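Local coordinates for protein 3,4-dihydroxy-2-butanone 4-phosphate synthase (Acinetobacter baumannii, PDB 6MNZ) that probably converts D-ribulose 5-phosphate to formate and 3,4-dihydroxy-2-butanone 4-phosphate, a step of riboflavin biosynthesis, using magnesium or manganese, at residues E203-R208 against Y226-N231. Numbering follows the deposited sequence.
Sequences EQTVER and YREIGN
The phenol ring of Tyr226 leans across the backbone of Arg208, presenting neither a clean face nor an edge: CD2 comes within 3.4 Å of Arg208 CA, and CE2 lies close to CB of the same residue. With CG anti to its own carbonyl carbon (chi1 -68°), the ring starts out beside the backbone N and reaches Arg208 CA and CB. Tyr226 OH sits above one face of the Arg208 guanidinium, displaced from its centre, and both groups turn to Asp336 at the end of helix 320-336: the hydroxyl hydrogen-bonds to OD2, and NH1 forms a salt bridge with the same oxygen. Val206 crosses the tyrosine side chain at about a right angle, its CG1 3.7 Å from Tyr226 CB, while CG2 packs on Glu228 CG. Arg208, Tyr226, Val206 and Glu228 point to one face of the sheet, and helix 320-336 lies against this face, with Tyr226 touching Ile333 and Glu228 touching Val329.

The backbone belongs to an antiparallel beta hairpin, strands 206-215 and 220-228, at one margin of the mixed sheet in the GTP cyclohydrolase II-like domain, close to where the chain leaves helix 192-202. Glu207 and Arg227 form a hydrogen-bonded pair, N of Glu207 to O of Arg227 at 2.8 Å and N of Arg227 to O of Glu207 at 2.7 Å; their side chains leave on the other face of the sheet. Beyond the ladder, Ile229 N gives a further bond to Thr205 O at 2.9 Å (N-H...O angle 159°). Thr205 and Glu228 run side by side in the same direction, with Thr205 CG2 3.3 Å from Glu228 CG. The chain then reverses through a type II turn from Glu228 to Asn231, closed by Asn231 N to Glu228 O at 3.0 Å, and the carbonyl of Ile229 accepts a hydrogen bond from His139 NE2.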
ATOM      1  N   GLU A 203     -17.103 -16.950 -17.172  1.00 31.24           N
ATOM      2  CA  GLU A 203     -17.032 -15.530 -17.486  1.00 34.89           C
ATOM      3  C   GLU A 203     -15.681 -15.221 -18.112  1.00 37.87           C
ATOM      4  O   GLU A 203     -14.648 -15.721 -17.657  1.00 36.77           O
ATOM      5  CB  GLU A 203     -17.232 -14.666 -16.231  1.00 37.67           C
ATOM      6  CG  GLU A 203     -18.496 -14.975 -15.434  1.00 46.18           C
ATOM      7  CD  GLU A 203     -18.568 -14.197 -14.126  1.00 47.08           C
ATOM      8  OE1 GLU A 203     -17.655 -13.384 -13.864  1.00 40.53           O
ATOM      9  OE2 GLU A 203     -19.491 -14.455 -13.324  1.00 40.11           O
ATOM     10  N   GLN A 204     -15.684 -14.340 -19.111  1.00 33.73           N
ATOM     11  CA  GLN A 204     -14.446 -13.761 -19.630  1.00 36.68           C
ATOM     12  C   GLN A 204     -14.036 -12.617 -18.714  1.00 45.05           C
ATOM     13  O   GLN A 204     -14.588 -11.516 -18.766  1.00 48.52           O
ATOM     14  CB  GLN A 204     -14.623 -13.291 -21.068  1.00 50.20           C
ATOM     15  CG  GLN A 204     -13.310 -13.020 -21.780  1.00 58.19           C
ATOM     16  CD  GLN A 204     -13.477 -12.144 -23.005  1.00 73.32           C
ATOM     17  OE1 GLN A 204     -14.142 -11.110 -22.950  1.00 74.71           O
ATOM     18  NE2 GLN A 204     -12.723 -12.453 -24.053  1.00 76.25           N
ATOM     19  N   THR A 205     -13.163 -12.932 -17.761  1.00 41.32           N
ATOM     20  CA  THR A 205     -12.778 -11.982 -16.729  1.00 36.87           C
ATOM     21  C   THR A 205     -11.534 -11.181 -17.088  1.00 38.48           C
ATOM     22  O   THR A 205     -11.348 -10.085 -16.552  1.00 42.44           O
ATOM     23  CB  THR A 205     -12.550 -12.715 -15.404  1.00 36.01           C
ATOM     24  OG1 THR A 205     -13.551 -13.727 -15.240  1.00 41.66           O
ATOM     25  CG2 THR A 205     -12.626 -11.747 -14.237  1.00 49.02           C
ATOM     26  N   VAL A 206     -10.729 -11.650 -18.040  1.00 46.84           N
ATOM     27  CA  VAL A 206      -9.440 -11.043 -18.348  1.00 51.01           C
ATOM     28  C   VAL A 206      -9.478 -10.532 -19.782  1.00 46.23           C
ATOM     29  O   VAL A 206     -10.125 -11.133 -20.646  1.00 47.20           O
ATOM     30  CB  VAL A 206      -8.282 -12.046 -18.157  1.00 49.31           C
ATOM     31  CG1 VAL A 206      -6.967 -11.433 -18.617  1.00 42.68           C
ATOM     32  CG2 VAL A 206      -8.195 -12.493 -16.699  1.00 42.81           C
ATOM     33  N   GLU A 207      -8.887  -9.357 -20.001  1.00 36.27           N
ATOM     34  CA  GLU A 207      -8.754  -8.778 -21.330  1.00 47.49           C
ATOM     35  C   GLU A 207      -7.335  -8.266 -21.532  1.00 46.70           C
ATOM     36  O   GLU A 207      -6.787  -7.577 -20.666  1.00 38.19           O
ATOM     37  CB  GLU A 207      -9.759  -7.641 -21.545  1.00 56.81           C
ATOM     38  CG  GLU A 207      -9.613  -6.930 -22.879  1.00 69.12           C
ATOM     39  CD  GLU A 207     -10.411  -5.643 -22.939  1.00 72.36           C
ATOM     40  OE1 GLU A 207     -11.169  -5.378 -21.982  1.00 67.12           O
ATOM     41  OE2 GLU A 207     -10.082  -4.790 -23.790  1.00 59.22           O
ATOM     42  N   ARG A 208      -6.814  -8.476 -22.738  1.00 54.84           N
ATOM     43  CA  ARG A 208      -5.499  -7.987 -23.127  1.00 54.99           C
ATOM     44  C   ARG A 208      -5.536  -6.495 -23.448  1.00 53.84           C
ATOM     45  O   ARG A 208      -6.546  -5.952 -23.907  1.00 55.65           O
ATOM     46  CB  ARG A 208      -4.971  -8.762 -24.335  1.00 49.56           C
ATOM     47  CG  ARG A 208      -5.869  -8.712 -25.557  1.00 57.80           C
ATOM     48  CD  ARG A 208      -5.624  -9.910 -26.459  1.00 74.01           C
ATOM     49  NE  ARG A 208      -4.267  -9.906 -26.998  1.00 71.29           N
ATOM     50  CZ  ARG A 208      -3.759 -10.866 -27.762  1.00 54.50           C
ATOM     51  NH1 ARG A 208      -4.490 -11.931 -28.068  1.00 43.89           N
ATOM     52  NH2 ARG A 208      -2.622 -10.651 -28.409  1.00 54.66           N
ATOM     53  N   TYR A 226      -2.295  -7.823 -19.883  1.00 44.58           N
ATOM     54  CA  TYR A 226      -3.690  -8.146 -19.617  1.00 35.36           C
ATOM     55  C   TYR A 226      -4.196  -7.368 -18.409  1.00 40.56           C
ATOM     56  O   TYR A 226      -3.421  -6.976 -17.532  1.00 36.99           O
ATOM     57  CB  TYR A 226      -3.868  -9.646 -19.370  1.00 39.23           C
ATOM     58  CG  TYR A 226      -3.630 -10.493 -20.595  1.00 51.88           C
ATOM     59  CD1 TYR A 226      -2.355 -10.926 -20.929  1.00 44.83           C
ATOM     60  CD2 TYR A 226      -4.680 -10.853 -21.427  1.00 51.88           C
ATOM     61  CE1 TYR A 226      -2.155 -11.804 -21.974  1.00 35.04           C
ATOM     62  CE2 TYR A 226      -4.493 -11.750 -22.456  1.00 50.35           C
ATOM     63  CZ  TYR A 226      -3.213 -12.133 -22.793  1.00 44.06           C
ATOM     64  OH  TYR A 226      -2.998 -12.866 -23.937  1.00 53.06           O
ATOM     65  N   ARG A 227      -5.510  -7.154 -18.370  1.00 40.02           N
ATOM     66  CA  ARG A 227      -6.185  -6.624 -17.193  1.00 37.85           C
ATOM     67  C   ARG A 227      -7.429  -7.448 -16.896  1.00 42.49           C
ATOM     68  O   ARG A 227      -8.200  -7.770 -17.806  1.00 43.76           O
ATOM     69  CB  ARG A 227      -6.568  -5.154 -17.392  1.00 44.95           C
ATOM     70  CG  ARG A 227      -5.615  -4.168 -16.738  1.00 51.75           C
ATOM     71  CD  ARG A 227      -6.303  -2.845 -16.437  1.00 69.59           C
ATOM     72  NE  ARG A 227      -6.635  -2.104 -17.652  1.00 69.22           N
ATOM     73  CZ  ARG A 227      -5.877  -1.148 -18.183  1.00 60.30           C
ATOM     74  NH1 ARG A 227      -4.675  -0.884 -17.683  1.00 53.50           N
ATOM     75  NH2 ARG A 227      -6.284  -0.517 -19.276  1.00 44.52           N
ATOM     76  N   GLU A 228      -7.678  -7.684 -15.610  1.00 48.21           N
ATOM     77  CA  GLU A 228      -8.849  -8.418 -15.153  1.00 39.80           C
ATOM     78  C   GLU A 228      -9.890  -7.469 -14.570  1.00 40.56           C
ATOM     79  O   GLU A 228      -9.572  -6.353 -14.150  1.00 49.68           O
ATOM     80  CB  GLU A 228      -8.478  -9.469 -14.106  1.00 42.13           C
ATOM     81  CG  GLU A 228      -9.616 -10.430 -13.803  1.00 39.74           C
ATOM     82  CD  GLU A 228      -9.271 -11.435 -12.727  1.00 39.14           C
ATOM     83  OE1 GLU A 228      -8.644 -11.023 -11.729  1.00 44.50           O
ATOM     84  OE2 GLU A 228      -9.915 -12.505 -12.714  1.00 40.25           O
ATOM     85  N   ILE A 229     -11.158  -7.886 -14.654  1.00 48.91           N
ATOM     86  CA  ILE A 229     -12.247  -7.117 -14.066  1.00 36.90           C
ATOM     87  C   ILE A 229     -11.890  -6.744 -12.639  1.00 39.23           C
ATOM     88  O   ILE A 229     -11.522  -7.604 -11.831  1.00 43.60           O
ATOM     89  CB  ILE A 229     -13.554  -7.930 -14.103  1.00 29.52           C
ATOM     90  CG1 ILE A 229     -13.924  -8.314 -15.537  1.00 32.51           C
ATOM     91  CG2 ILE A 229     -14.682  -7.154 -13.441  1.00 45.39           C
ATOM     92  CD1 ILE A 229     -14.100  -7.140 -16.476  1.00 33.89           C
ATOM     93  N   GLY A 230     -12.137  -5.486 -12.288  1.00 33.45           N
ATOM     94  CA  GLY A 230     -11.893  -4.992 -10.957  1.00 47.82           C
ATOM     95  C   GLY A 230     -10.499  -4.447 -10.730  1.00 44.09           C
ATOM     96  O   GLY A 230     -10.326  -3.583  -9.865  1.00 55.91           O
ATOM     97  N   ASN A 231      -9.532  -4.827 -11.569  1.00 45.55           N
ATOM     98  CA  ASN A 231      -8.293  -4.083 -11.753  1.00 51.30           C
ATOM     99  C   ASN A 231      -7.663  -3.736 -10.410  1.00 62.77           C
ATOM    100  O   ASN A 231      -7.572  -2.557 -10.049  1.00 76.71           O
ATOM    101  CB  ASN A 231      -8.559  -2.813 -12.563  1.00 56.82           C
ATOM    102  CG  ASN A 231      -7.322  -1.960 -12.734  1.00 73.90           C
ATOM    103  OD1 ASN A 231      -6.547  -2.162 -13.668  1.00 91.89           O
ATOM    104  ND2 ASN A 231      -7.037  -1.134 -11.735  1.00 74.09           N
TER